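Long-range contacts in aryl acylamidase (bacterium CSBL00001, PDB 4YJI), which probably hydrolyses the amide bond of N-acylated arylamines such as N-(4-hydroxyphenyl)acetamide, as a member of the amidase signature family: residues G137-T142 / D425-W430; S133-F138 / A350-A355; S26-V31 / K59-E64. The protein carries 1 engineered substitution. All coordinates share one frame; numbering follows the deposited sequence.

Contact 1. Residues G137-T142 / D425-W430; sequences GFRGTT and DPLIGW. With TYL (N-(4-hydroxyphenyl)acetamide (tylenol)), chain C.
Leu-427 sets its two methyls against two different neighbours of the loop 137-142. CD1 lies at the edge of the Phe-138 ring, near the ring plane, 3.8 Å from Phe-138 CD1. CD2 sits instead over one face of the Arg-139 guanidinium, offset toward the rim and closest to NH2 (3.8 Å from Arg-139 NH2 to Leu-427 CD2). The polar end of Arg-139 is held elsewhere, by NH1 on the carbonyl of Thr-413, so the leucine contributes an apolar cover and no charge partner. Beneath these side chains the backbones join: Gly-140 N donates to Leu-427 O (2.8 Å), and the same oxygen receives a CA-H...O contact from Arg-139 CA at 3.3 Å. Trp-430 comes in beside this pair. With CG placed between its own backbone N and carbonyl carbon (chi1 47°), the indole turns back toward the loop and brings CH2 within 3.3 Å of Gly-140 O, which lies at the ring edge near its plane. The ring's rotation is fixed by an almost straight bond from Trp-430 NE1 to Pro-426 O (2.9 Å, 175°), whose donor stands above the carbonyl plane. A side chain on Gly-140 would run into the indole. A leucine in place of Trp-430 would probably leave Pro-426 O without its indole donor and open a gap beside Gly-140. Next to the contact, Gly-137 O accepts from the anilide N of the bound N-(4-hydroxyphenyl)acetamide (2.7 Å from Gly-137 O to TYL N), while Ile-428 directs CD1 at the acetyl methyl. Backbone polarity joined to apolar side-chain cover thus fixes the two loops of the ligand pocket that meet near the acetyl group, consistent with recognition of an aryl amide.

Contact 2. Residues S133-F138 / A350-A355; sequences SPVYGF and ADIPDA. With TYL (N-(4-hydroxyphenyl)acetamide (tylenol)), chain C.
Val-135 faces Ile-352 across a CA-CA distance of 7.2 Å, on a backbone folded into two overlapping turns: Val-135 and Tyr-136 are the central residues of a type II turn closed by Gly-137 N to Pro-134 O, and Tyr-136 and Gly-137, both at positive phi, are those of a type I' turn closed by Phe-138 N to Val-135 O. This tight bend pushes the valine out toward the 350-355 segment. Its CG1, anti to the backbone N (chi1 174°), reaches Pro-353 CD at 4.0 Å and also touches Ile-352 CD1, the valine and isoleucine side chains crossing at about a right angle. The other branch, CG2, is directed at the Asp-351 carbonyl, 3.9 Å from Val-135 CG2 to Asp-351 O. Tyr-136 meets the same isoleucine methyl with its ring edge, Tyr-136 CE2 lying 4.3 Å from Ile-352 CD1 near the ring plane; its hydroxyl is hydrogen-bonded to Ser-333 OG on helix 315-339. At the start of the bend, Ser-133 OG donates to Pro-134 O (3.0 Å), giving that carbonyl a second donor besides Gly-137 N. Pro-353 stands at the N-cap position of helix 354-362, so the valine packs at the very beginning of that helix. No hydrogen bond crosses between the segments. Polar bonds shape the turn from within, while only van der Waals contacts back its outer side; the inner side meets the ligand, where a side chain on Gly-137 would collide with the aryl ring.

Contact 3. Residues S26-V31 / K59-E64; sequences SPREVV and KAAALE
The side chains of Ser-26 and Glu-64 both leave their backbones with the next atom anti to N: in Ser-26 this carries OG across the gap between the helices (chi1 172°), and in Glu-64 it begins an extended chain whose carboxylate arrives at the first turn of helix 27-45. There the two carboxylate oxygens divide the work. Glu-64 OE1 accepts from Ser-26 OG at 2.6 Å, met on the anti side, and Glu-64 OE2 takes the N-H of Arg-28 NE at 3.1 Å in a salt bridge. The arginine, extended from CG to NE, lays its guanidinium beside the glutamate with the two planes 59° apart; NE-H points nearly within its own plane but meets OE2 from above the carboxylate plane. Ala-61 lies against one guanidinium face, its CB 3.7 Å from Arg-28 NH2. Ser-26 OG also accepts from Arg-28 N (3.0 Å), the N-cap bond, while Ser-26 N donates to Glu-29 OE2 at 2.8 Å; together these complete a capping box. Below the polar cluster, the Pro-27 ring presses CG against Leu-63 CG (3.8 Å) and CB toward Ala-60. Val-31 CG2, one turn farther along helix 27-45, reaches the same alanine methyl (3.8 Å to Ala-60 CB). The small alanine accords with the close pairing of the short helical segments, whose axes approach to 8.5 Å and run nearly antiparallel (154°). Glu-64 therefore ties helix 53-68 to the capped N-terminus of its partner; the arginine's charge and the positive end of the helix dipole would both be expected to favour its carboxylate form, at the partly exposed margin of an otherwise apolar interface.

Contact 3 comes first along the chain, pairing helices 27-45 and 53-68. Contacts 1 and 2 then start from one loop, between strands 126-131 and 151-152, and share Gly-137 and Phe-138; its partners follow in order, 350-355 and later 425-430. The centres of contacts 1 and 2 lie about 11 Å apart, and they touch where Arg-139 packs on Pro-134 and Pro-353. Both border the bound ligand. Contact 3 is remote, its centre about 38 and 37 Å from theirs. Val-31 of contact 3 nevertheless packs on strand 126-131, which leads into the shared loop, so one strand connects the peripheral helix pair with the ligand pocket.

Contact 1. Residues G137-T142 / D425-W430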
ATOM      1  N   GLY A 137       1.561 -11.697  -2.701  1.00 14.46           N
ATOM      2  CA  GLY A 137       2.169 -10.420  -2.371  1.00 15.10           C
ATOM      3  C   GLY A 137       3.693 -10.455  -2.326  1.00 16.65           C
ATOM      4  O   GLY A 137       4.328  -9.530  -1.814  1.00 19.17           O
ATOM      5  N   PHE A 138       4.287 -11.504  -2.881  1.00 16.46           N
ATOM      6  CA  PHE A 138       5.686 -11.809  -2.551  1.00 18.49           C
ATOM      7  C   PHE A 138       6.708 -11.133  -3.475  1.00 19.28           C
ATOM      8  O   PHE A 138       7.639 -11.784  -3.955  1.00 19.91           O
ATOM      9  CB  PHE A 138       5.904 -13.328  -2.550  1.00 16.67           C
ATOM     10  CG  PHE A 138       6.883 -13.804  -1.492  1.00 22.40           C
ATOM     11  CD1 PHE A 138       8.239 -13.595  -1.640  1.00 26.89           C
ATOM     12  CD2 PHE A 138       6.437 -14.467  -0.362  1.00 27.85           C
ATOM     13  CE1 PHE A 138       9.143 -14.025  -0.674  1.00 24.72           C
ATOM     14  CE2 PHE A 138       7.333 -14.909   0.600  1.00 31.42           C
ATOM     15  CZ  PHE A 138       8.691 -14.675   0.445  1.00 22.50           C
ATOM     16  N   ARG A 139       6.542  -9.829  -3.696  1.00 15.25           N
ATOM     17  CA  ARG A 139       7.521  -8.989  -4.398  1.00 18.26           C
ATOM     18  C   ARG A 139       7.048  -7.538  -4.437  1.00 17.58           C
ATOM     19  O   ARG A 139       5.852  -7.263  -4.253  1.00 16.89           O
ATOM     20  CB  ARG A 139       7.777  -9.488  -5.828  1.00 19.04           C
ATOM     21  CG  ARG A 139       6.532  -9.620  -6.685  1.00 21.41           C
ATOM     22  CD  ARG A 139       6.859 -10.267  -8.034  1.00 21.30           C
ATOM     23  NE  ARG A 139       7.320 -11.642  -7.862  1.00 20.99           N
ATOM     24  CZ  ARG A 139       8.121 -12.285  -8.709  1.00 27.59           C
ATOM     25  NH1 ARG A 139       8.572 -11.674  -9.805  1.00 20.12           N
ATOM     26  NH2 ARG A 139       8.479 -13.542  -8.446  1.00 22.67           N
ATOM     27  N   GLY A 140       7.985  -6.624  -4.697  1.00 14.94           N
ATOM     28  CA  GLY A 140       7.707  -5.197  -4.757  1.00 16.27           C
ATOM     29  C   GLY A 140       7.275  -4.692  -6.124  1.00 17.10           C
ATOM     30  O   GLY A 140       7.219  -3.482  -6.361  1.00 17.63           O
ATOM     31  N   THR A 141       6.964  -5.629  -7.016  1.00 14.94           N
ATOM     32  CA  THR A 141       6.404  -5.335  -8.333  1.00 14.80           C
ATOM     33  C   THR A 141       5.037  -5.989  -8.464  1.00 15.67           C
ATOM     34  O   THR A 141       4.707  -6.893  -7.702  1.00 16.80           O
ATOM     35  CB  THR A 141       7.304  -5.858  -9.452  1.00 16.62           C
ATOM     36  OG1 THR A 141       7.641  -7.222  -9.163  1.00 21.53           O
ATOM     37  CG2 THR A 141       8.567  -5.016  -9.545  1.00 17.85           C
ATOM     38  N   THR A 142       4.239  -5.545  -9.423  1.00 16.64           N
ATOM     39  CA  THR A 142       2.959  -6.200  -9.652  1.00 15.71           C
ATOM     40  C   THR A 142       2.933  -6.879 -11.012  1.00 14.82           C
ATOM     41  O   THR A 142       2.922  -6.223 -12.053  1.00 17.66           O
ATOM     42  CB  THR A 142       1.790  -5.217  -9.535  1.00 16.14           C
ATOM     43  OG1 THR A 142       1.728  -4.732  -8.187  1.00 15.74           O
ATOM     44  CG2 THR A 142       0.455  -5.911  -9.890  1.00 16.32           C
ATOM     45  N   ASP A 425      18.329  -8.507  -3.036  1.00 17.09           N
ATOM     46  CA  ASP A 425      17.226  -9.410  -3.350  1.00 17.00           C
ATOM     47  C   ASP A 425      16.243  -8.726  -4.309  1.00 17.45           C
ATOM     48  O   ASP A 425      15.722  -7.660  -4.005  1.00 17.71           O
ATOM     49  CB  ASP A 425      16.522  -9.845  -2.061  1.00 19.10           C
ATOM     50  CG  ASP A 425      15.437 -10.879  -2.308  1.00 24.60           C
ATOM     51  OD1 ASP A 425      14.360 -10.504  -2.824  1.00 24.43           O
ATOM     52  OD2 ASP A 425      15.656 -12.069  -1.982  1.00 24.01           O
ATOM     53  N   PRO A 426      16.014  -9.324  -5.489  1.00 17.62           N
ATOM     54  CA  PRO A 426      15.175  -8.678  -6.506  1.00 16.77           C
ATOM     55  C   PRO A 426      13.696  -8.605  -6.119  1.00 21.30           C
ATOM     56  O   PRO A 426      12.966  -7.777  -6.678  1.00 20.20           O
ATOM     57  CB  PRO A 426      15.367  -9.567  -7.744  1.00 19.06           C
ATOM     58  CG  PRO A 426      15.810 -10.878  -7.217  1.00 22.20           C
ATOM     59  CD  PRO A 426      16.612 -10.580  -5.979  1.00 21.53           C
ATOM     60  N   LEU A 427      13.262  -9.441  -5.180  1.00 18.42           N
ATOM     61  CA  LEU A 427      11.852  -9.436  -4.774  1.00 21.85           C
ATOM     62  C   LEU A 427      11.528  -8.291  -3.820  1.00 22.45           C
ATOM     63  O   LEU A 427      10.529  -7.589  -3.997  1.00 20.71           O
ATOM     64  CB  LEU A 427      11.468 -10.760  -4.110  1.00 19.19           C
ATOM     65  CG  LEU A 427      11.708 -12.064  -4.871  1.00 22.78           C
ATOM     66  CD1 LEU A 427      11.102 -13.246  -4.108  1.00 21.71           C
ATOM     67  CD2 LEU A 427      11.153 -11.989  -6.297  1.00 24.20           C
ATOM     68  N   ILE A 428      12.364  -8.110  -2.803  1.00 18.98           N
ATOM     69  CA  ILE A 428      12.052  -7.184  -1.714  1.00 18.30           C
ATOM     70  C   ILE A 428      13.262  -6.395  -1.184  1.00 18.07           C
ATOM     71  O   ILE A 428      13.096  -5.438  -0.439  1.00 17.85           O
ATOM     72  CB  ILE A 428      11.393  -7.959  -0.528  1.00 20.82           C
ATOM     73  CG1 ILE A 428      10.580  -7.018   0.374  1.00 20.26           C
ATOM     74  CG2 ILE A 428      12.451  -8.732   0.271  1.00 20.38           C
ATOM     75  CD1 ILE A 428       9.296  -6.494  -0.277  1.00 18.99           C
ATOM     76  N   GLY A 429      14.480  -6.770  -1.575  1.00 19.85           N
ATOM     77  CA  GLY A 429      15.679  -6.165  -0.984  1.00 17.40           C
ATOM     78  C   GLY A 429      15.800  -4.652  -1.092  1.00 16.31           C
ATOM     79  O   GLY A 429      16.328  -3.987  -0.194  1.00 20.55           O
ATOM     80  N   TRP A 430      15.318  -4.114  -2.206  1.00 15.51           N
ATOM     81  CA  TRP A 430      15.356  -2.686  -2.493  1.00 18.99           C
ATOM     82  C   TRP A 430      14.151  -1.940  -1.893  1.00 17.49           C
ATOM     83  O   TRP A 430      14.066  -0.718  -1.985  1.00 18.69           O
ATOM     84  CB  TRP A 430      15.408  -2.480  -4.014  1.00 18.86           C
ATOM     85  CG  TRP A 430      14.379  -3.340  -4.699  1.00 19.12           C
ATOM     86  CD1 TRP A 430      14.500  -4.665  -5.046  1.00 18.22           C
ATOM     87  CD2 TRP A 430      13.047  -2.954  -5.058  1.00 17.84           C
ATOM     88  NE1 TRP A 430      13.325  -5.115  -5.609  1.00 19.64           N
ATOM     89  CE2 TRP A 430      12.422  -4.083  -5.634  1.00 17.47           C
ATOM     90  CE3 TRP A 430      12.322  -1.757  -4.956  1.00 16.88           C
ATOM     91  CZ2 TRP A 430      11.110  -4.049  -6.111  1.00 18.39           C
ATOM     92  CZ3 TRP A 430      11.023  -1.726  -5.435  1.00 18.41           C
ATOM     93  CH2 TRP A 430      10.431  -2.865  -5.999  1.00 18.41           C
TER
HETATM   94  C1  TYL C 502       2.738  -8.366   1.046  1.00 28.32           C
HETATM   95  C2  TYL C 502       1.556  -7.673   1.280  1.00 24.65           C
HETATM   96  C3  TYL C 502       0.569  -8.257   2.064  1.00 22.96           C
HETATM   97  C4  TYL C 502       0.772  -9.525   2.593  1.00 30.67           C
HETATM   98  C5  TYL C 502       1.950 -10.218   2.349  1.00 28.54           C
HETATM   99  C6  TYL C 502       2.939  -9.641   1.565  1.00 28.16           C
HETATM  100  N   TYL C 502       3.752  -7.803   0.247  1.00 23.20           N
HETATM  101  C   TYL C 502       4.301  -6.548   0.466  1.00 18.43           C
HETATM  102  CM  TYL C 502       5.377  -6.109  -0.504  1.00 22.67           C
HETATM  103  O4  TYL C 502      -0.225 -10.124   3.388  1.00 36.25           O
HETATM  104  O   TYL C 502       3.936  -5.842   1.393  1.00 17.19           O

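Contact 2. Residues S133-F138 / A350-A355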
ATOM      1  N   SER A 133      -2.415  -7.750  -7.946  1.00 14.29           N
ATOM      2  CA  SER A 133      -1.316  -7.968  -7.005  1.00 16.48           C
ATOM      3  C   SER A 133      -0.457  -9.139  -7.518  1.00 16.03           C
ATOM      4  O   SER A 133      -0.967 -10.016  -8.217  1.00 16.37           O
ATOM      5  CB  SER A 133      -1.872  -8.268  -5.606  1.00 18.76           C
ATOM      6  OG  SER A 133      -0.898  -8.882  -4.772  1.00 21.02           O
ATOM      7  N   PRO A 134       0.846  -9.170  -7.176  1.00 15.08           N
ATOM      8  CA  PRO A 134       1.634 -10.371  -7.473  1.00 16.06           C
ATOM      9  C   PRO A 134       1.241 -11.525  -6.569  1.00 16.96           C
ATOM     10  O   PRO A 134       0.641 -11.292  -5.516  1.00 16.31           O
ATOM     11  CB  PRO A 134       3.065  -9.934  -7.175  1.00 15.94           C
ATOM     12  CG  PRO A 134       2.895  -8.928  -6.069  1.00 15.53           C
ATOM     13  CD  PRO A 134       1.654  -8.151  -6.492  1.00 14.02           C
ATOM     14  N   VAL A 135       1.601 -12.747  -6.954  1.00 17.97           N
ATOM     15  CA  VAL A 135       1.233 -13.945  -6.198  1.00 17.02           C
ATOM     16  C   VAL A 135       1.683 -13.897  -4.740  1.00 18.05           C
ATOM     17  O   VAL A 135       2.864 -13.678  -4.451  1.00 15.73           O
ATOM     18  CB  VAL A 135       1.817 -15.215  -6.864  1.00 19.39           C
ATOM     19  CG1 VAL A 135       1.569 -16.454  -6.002  1.00 16.15           C
ATOM     20  CG2 VAL A 135       1.232 -15.399  -8.268  1.00 21.30           C
ATOM     21  N   TYR A 136       0.725 -14.080  -3.829  1.00 17.19           N
ATOM     22  CA  TYR A 136       0.963 -14.039  -2.381  1.00 17.44           C
ATOM     23  C   TYR A 136       1.636 -12.754  -1.894  1.00 16.20           C
ATOM     24  O   TYR A 136       2.204 -12.722  -0.800  1.00 17.63           O
ATOM     25  CB  TYR A 136       1.797 -15.247  -1.936  1.00 17.90           C
ATOM     26  CG  TYR A 136       0.974 -16.483  -1.660  1.00 16.41           C
ATOM     27  CD1 TYR A 136       0.065 -16.509  -0.606  1.00 18.73           C
ATOM     28  CD2 TYR A 136       1.104 -17.634  -2.438  1.00 16.71           C
ATOM     29  CE1 TYR A 136      -0.694 -17.641  -0.332  1.00 20.33           C
ATOM     30  CE2 TYR A 136       0.339 -18.776  -2.171  1.00 17.91           C
ATOM     31  CZ  TYR A 136      -0.556 -18.767  -1.116  1.00 20.28           C
ATOM     32  OH  TYR A 136      -1.328 -19.874  -0.825  1.00 20.53           O
ATOM     33  N   GLY A 137       1.561 -11.697  -2.701  1.00 14.46           N
ATOM     34  CA  GLY A 137       2.169 -10.420  -2.371  1.00 15.10           C
ATOM     35  C   GLY A 137       3.693 -10.455  -2.326  1.00 16.65           C
ATOM     36  O   GLY A 137       4.328  -9.530  -1.814  1.00 19.17           O
ATOM     37  N   PHE A 138       4.287 -11.504  -2.881  1.00 16.46           N
ATOM     38  CA  PHE A 138       5.686 -11.809  -2.551  1.00 18.49           C
ATOM     39  C   PHE A 138       6.708 -11.133  -3.475  1.00 19.28           C
ATOM     40  O   PHE A 138       7.639 -11.784  -3.955  1.00 19.91           O
ATOM     41  CB  PHE A 138       5.904 -13.328  -2.550  1.00 16.67           C
ATOM     42  CG  PHE A 138       6.883 -13.804  -1.492  1.00 22.40           C
ATOM     43  CD1 PHE A 138       8.239 -13.595  -1.640  1.00 26.89           C
ATOM     44  CD2 PHE A 138       6.437 -14.467  -0.362  1.00 27.85           C
ATOM     45  CE1 PHE A 138       9.143 -14.025  -0.674  1.00 24.72           C
ATOM     46  CE2 PHE A 138       7.333 -14.909   0.600  1.00 31.42           C
ATOM     47  CZ  PHE A 138       8.691 -14.675   0.445  1.00 22.50           C
ATOM     48  N   ALA A 350       2.779 -24.778 -11.378  1.00 23.56           N
ATOM     49  CA  ALA A 350       3.130 -23.737 -12.338  1.00 24.72           C
ATOM     50  C   ALA A 350       2.596 -22.361 -11.928  1.00 26.31           C
ATOM     51  O   ALA A 350       3.091 -21.339 -12.398  1.00 27.62           O
ATOM     52  CB  ALA A 350       2.616 -24.097 -13.722  1.00 28.01           C
ATOM     53  N   ASP A 351       1.593 -22.338 -11.053  1.00 23.99           N
ATOM     54  CA  ASP A 351       0.978 -21.073 -10.655  1.00 24.91           C
ATOM     55  C   ASP A 351       1.847 -20.297  -9.660  1.00 26.70           C
ATOM     56  O   ASP A 351       1.610 -19.116  -9.408  1.00 26.81           O
ATOM     57  CB  ASP A 351      -0.406 -21.319 -10.059  1.00 23.00           C
ATOM     58  CG  ASP A 351      -1.407 -21.835 -11.094  1.00 29.82           C
ATOM     59  OD1 ASP A 351      -1.058 -21.905 -12.298  1.00 29.37           O
ATOM     60  OD2 ASP A 351      -2.548 -22.159 -10.703  1.00 27.76           O
ATOM     61  N   ILE A 352       2.851 -20.969  -9.105  1.00 21.61           N
ATOM     62  CA  ILE A 352       3.755 -20.365  -8.125  1.00 22.46           C
ATOM     63  C   ILE A 352       5.116 -20.039  -8.748  1.00 27.50           C
ATOM     64  O   ILE A 352       5.780 -20.931  -9.271  1.00 24.30           O
ATOM     65  CB  ILE A 352       3.987 -21.309  -6.915  1.00 26.60           C
ATOM     66  CG1 ILE A 352       2.665 -21.762  -6.277  1.00 23.96           C
ATOM     67  CG2 ILE A 352       4.917 -20.661  -5.885  1.00 24.80           C
ATOM     68  CD1 ILE A 352       1.795 -20.628  -5.731  1.00 27.38           C
ATOM     69  N   PRO A 353       5.544 -18.766  -8.675  1.00 23.36           N
ATOM     70  CA  PRO A 353       6.862 -18.363  -9.191  1.00 25.20           C
ATOM     71  C   PRO A 353       7.998 -19.144  -8.526  1.00 25.37           C
ATOM     72  O   PRO A 353       7.923 -19.426  -7.330  1.00 21.06           O
ATOM     73  CB  PRO A 353       6.951 -16.874  -8.832  1.00 27.36           C
ATOM     74  CG  PRO A 353       5.543 -16.444  -8.566  1.00 25.30           C
ATOM     75  CD  PRO A 353       4.812 -17.643  -8.066  1.00 23.22           C
ATOM     76  N   ASP A 354       9.027 -19.491  -9.292  1.00 23.10           N
ATOM     77  CA  ASP A 354      10.167 -20.225  -8.748  1.00 25.32           C
ATOM     78  C   ASP A 354      10.821 -19.495  -7.577  1.00 20.83           C
ATOM     79  O   ASP A 354      11.217 -20.122  -6.603  1.00 26.32           O
ATOM     80  CB  ASP A 354      11.212 -20.477  -9.838  1.00 26.71           C
ATOM     81  CG  ASP A 354      10.737 -21.473 -10.891  1.00 35.51           C
ATOM     82  OD1 ASP A 354       9.763 -22.211 -10.618  1.00 31.35           O
ATOM     83  OD2 ASP A 354      11.345 -21.520 -11.988  1.00 39.69           O
ATOM     84  N   ALA A 355      10.946 -18.173  -7.685  1.00 23.57           N
ATOM     85  CA  ALA A 355      11.573 -17.375  -6.631  1.00 24.82           C
ATOM     86  C   ALA A 355      10.810 -17.492  -5.316  1.00 21.77           C
ATOM     87  O   ALA A 355      11.396 -17.442  -4.238  1.00 23.84           O
ATOM     88  CB  ALA A 355      11.676 -15.913  -7.059  1.00 25.98           C
TER
HETATM   89  C1  TYL C 502       2.738  -8.366   1.046  1.00 28.32           C
HETATM   90  C2  TYL C 502       1.556  -7.673   1.280  1.00 24.65           C
HETATM   91  C3  TYL C 502       0.569  -8.257   2.064  1.00 22.96           C
HETATM   92  C4  TYL C 502       0.772  -9.525   2.593  1.00 30.67           C
HETATM   93  C5  TYL C 502       1.950 -10.218   2.349  1.00 28.54           C
HETATM   94  C6  TYL C 502       2.939  -9.641   1.565  1.00 28.16           C
HETATM   95  N   TYL C 502       3.752  -7.803   0.247  1.00 23.20           N
HETATM   96  C   TYL C 502       4.301  -6.548   0.466  1.00 18.43           C
HETATM   97  CM  TYL C 502       5.377  -6.109  -0.504  1.00 22.67           C
HETATM   98  O4  TYL C 502      -0.225 -10.124   3.388  1.00 36.25           O
HETATM   99  O   TYL C 502       3.936  -5.842   1.393  1.00 17.19           O

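Contact 3. Residues S26-V31 / K59-E64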
ATOM      1  N   SER A  26     -25.773  12.460  -8.730  1.00 20.20           N
ATOM      2  CA  SER A  26     -26.268  11.227  -8.123  1.00 16.37           C
ATOM      3  C   SER A  26     -25.164  10.186  -7.991  1.00 15.86           C
ATOM      4  O   SER A  26     -24.302  10.101  -8.854  1.00 15.67           O
ATOM      5  CB  SER A  26     -27.400  10.638  -8.962  1.00 20.34           C
ATOM      6  OG  SER A  26     -27.764   9.354  -8.473  1.00 21.17           O
ATOM      7  N   PRO A  27     -25.214   9.363  -6.924  1.00 18.31           N
ATOM      8  CA  PRO A  27     -24.341   8.187  -6.800  1.00 17.89           C
ATOM      9  C   PRO A  27     -24.400   7.321  -8.060  1.00 14.84           C
ATOM     10  O   PRO A  27     -23.398   6.733  -8.448  1.00 15.39           O
ATOM     11  CB  PRO A  27     -24.925   7.433  -5.599  1.00 20.48           C
ATOM     12  CG  PRO A  27     -25.624   8.453  -4.811  1.00 20.81           C
ATOM     13  CD  PRO A  27     -26.098   9.522  -5.759  1.00 16.20           C
ATOM     14  N   ARG A  28     -25.571   7.253  -8.692  1.00 16.63           N
ATOM     15  CA  ARG A  28     -25.713   6.530  -9.957  1.00 18.15           C
ATOM     16  C   ARG A  28     -24.750   7.023 -11.031  1.00 18.37           C
ATOM     17  O   ARG A  28     -24.150   6.220 -11.754  1.00 15.94           O
ATOM     18  CB  ARG A  28     -27.133   6.658 -10.491  1.00 17.26           C
ATOM     19  CG  ARG A  28     -28.206   5.987  -9.663  1.00 19.30           C
ATOM     20  CD  ARG A  28     -29.461   5.959 -10.518  1.00 18.90           C
ATOM     21  NE  ARG A  28     -30.671   5.546  -9.815  1.00 19.85           N
ATOM     22  CZ  ARG A  28     -31.154   4.309  -9.847  1.00 23.50           C
ATOM     23  NH1 ARG A  28     -30.498   3.358 -10.513  1.00 18.90           N
ATOM     24  NH2 ARG A  28     -32.288   4.020  -9.214  1.00 20.69           N
ATOM     25  N   GLU A  29     -24.626   8.345 -11.147  1.00 17.52           N
ATOM     26  CA  GLU A  29     -23.769   8.941 -12.165  1.00 17.93           C
ATOM     27  C   GLU A  29     -22.297   8.766 -11.790  1.00 17.42           C
ATOM     28  O   GLU A  29     -21.448   8.570 -12.661  1.00 18.98           O
ATOM     29  CB  GLU A  29     -24.064  10.443 -12.373  1.00 21.69           C
ATOM     30  CG  GLU A  29     -25.522  10.875 -12.355  1.00 33.77           C
ATOM     31  CD  GLU A  29     -25.665  12.398 -12.199  1.00 36.98           C
ATOM     32  OE1 GLU A  29     -24.892  13.132 -12.861  1.00 43.88           O
ATOM     33  OE2 GLU A  29     -26.525  12.858 -11.413  1.00 30.77           O
ATOM     34  N   VAL A  30     -21.993   8.860 -10.499  1.00 15.22           N
ATOM     35  CA  VAL A  30     -20.632   8.594 -10.048  1.00 14.48           C
ATOM     36  C   VAL A  30     -20.209   7.198 -10.501  1.00 14.74           C
ATOM     37  O   VAL A  30     -19.126   7.019 -11.063  1.00 16.15           O
ATOM     38  CB  VAL A  30     -20.492   8.716  -8.517  1.00 16.37           C
ATOM     39  CG1 VAL A  30     -19.105   8.248  -8.077  1.00 20.60           C
ATOM     40  CG2 VAL A  30     -20.739  10.163  -8.086  1.00 17.27           C
ATOM     41  N   VAL A  31     -21.081   6.216 -10.304  1.00 15.04           N
ATOM     42  CA  VAL A  31     -20.739   4.846 -10.685  1.00 14.82           C
ATOM     43  C   VAL A  31     -20.594   4.712 -12.201  1.00 16.57           C
ATOM     44  O   VAL A  31     -19.601   4.159 -12.680  1.00 15.49           O
ATOM     45  CB  VAL A  31     -21.779   3.851 -10.145  1.00 15.57           C
ATOM     46  CG1 VAL A  31     -21.618   2.469 -10.775  1.00 15.62           C
ATOM     47  CG2 VAL A  31     -21.665   3.764  -8.619  1.00 16.30           C
ATOM     48  N   LYS A  59     -25.902  -0.625  -5.051  1.00 14.88           N
ATOM     49  CA  LYS A  59     -25.595   0.176  -3.875  1.00 15.29           C
ATOM     50  C   LYS A  59     -25.856   1.646  -4.154  1.00 14.86           C
ATOM     51  O   LYS A  59     -26.320   2.366  -3.267  1.00 13.79           O
ATOM     52  CB  LYS A  59     -24.144  -0.030  -3.441  1.00 19.00           C
ATOM     53  CG  LYS A  59     -23.831  -1.446  -2.975  1.00 22.54           C
ATOM     54  CD  LYS A  59     -24.475  -1.783  -1.645  1.00 29.21           C
ATOM     55  CE  LYS A  59     -23.842  -3.052  -1.059  1.00 36.40           C
ATOM     56  NZ  LYS A  59     -24.449  -3.433   0.245  1.00 46.42           N
ATOM     57  N   ALA A  60     -25.576   2.088  -5.384  1.00 12.97           N
ATOM     58  CA  ALA A  60     -25.789   3.499  -5.740  1.00 13.65           C
ATOM     59  C   ALA A  60     -27.274   3.865  -5.760  1.00 16.58           C
ATOM     60  O   ALA A  60     -27.656   4.964  -5.347  1.00 14.12           O
ATOM     61  CB  ALA A  60     -25.160   3.807  -7.083  1.00 14.43           C
ATOM     62  N   ALA A  61     -28.105   2.940  -6.243  1.00 13.83           N
ATOM     63  CA  ALA A  61     -29.555   3.155  -6.241  1.00 14.90           C
ATOM     64  C   ALA A  61     -30.073   3.347  -4.826  1.00 15.84           C
ATOM     65  O   ALA A  61     -30.881   4.243  -4.564  1.00 17.24           O
ATOM     66  CB  ALA A  61     -30.277   1.982  -6.917  1.00 15.13           C
ATOM     67  N   ALA A  62     -29.603   2.506  -3.907  1.00 14.05           N
ATOM     68  CA  ALA A  62     -30.018   2.584  -2.515  1.00 17.20           C
ATOM     69  C   ALA A  62     -29.492   3.856  -1.843  1.00 16.20           C
ATOM     70  O   ALA A  62     -30.203   4.501  -1.082  1.00 15.37           O
ATOM     71  CB  ALA A  62     -29.549   1.343  -1.759  1.00 15.57           C
ATOM     72  N   LEU A  63     -28.241   4.208  -2.120  1.00 13.52           N
ATOM     73  CA  LEU A  63     -27.669   5.440  -1.567  1.00 14.12           C
ATOM     74  C   LEU A  63     -28.440   6.656  -2.074  1.00 15.23           C
ATOM     75  O   LEU A  63     -28.763   7.583  -1.310  1.00 17.66           O
ATOM     76  CB  LEU A  63     -26.192   5.551  -1.942  1.00 12.24           C
ATOM     77  CG  LEU A  63     -25.467   6.787  -1.412  1.00 14.06           C
ATOM     78  CD1 LEU A  63     -25.626   6.893   0.098  1.00 16.40           C
ATOM     79  CD2 LEU A  63     -23.996   6.729  -1.808  1.00 17.25           C
ATOM     80  N   GLU A  64     -28.750   6.648  -3.369  1.00 17.81           N
ATOM     81  CA  GLU A  64     -29.510   7.744  -3.954  1.00 15.40           C
ATOM     82  C   GLU A  64     -30.858   7.918  -3.248  1.00 18.10           C
ATOM     83  O   GLU A  64     -31.255   9.043  -2.928  1.00 17.15           O
ATOM     84  CB  GLU A  64     -29.728   7.516  -5.444  1.00 17.30           C
ATOM     85  CG  GLU A  64     -30.539   8.610  -6.109  1.00 19.94           C
ATOM     86  CD  GLU A  64     -30.941   8.250  -7.519  1.00 22.60           C
ATOM     87  OE1 GLU A  64     -30.343   8.811  -8.466  1.00 23.62           O
ATOM     88  OE2 GLU A  64     -31.861   7.408  -7.677  1.00 22.35           O
TER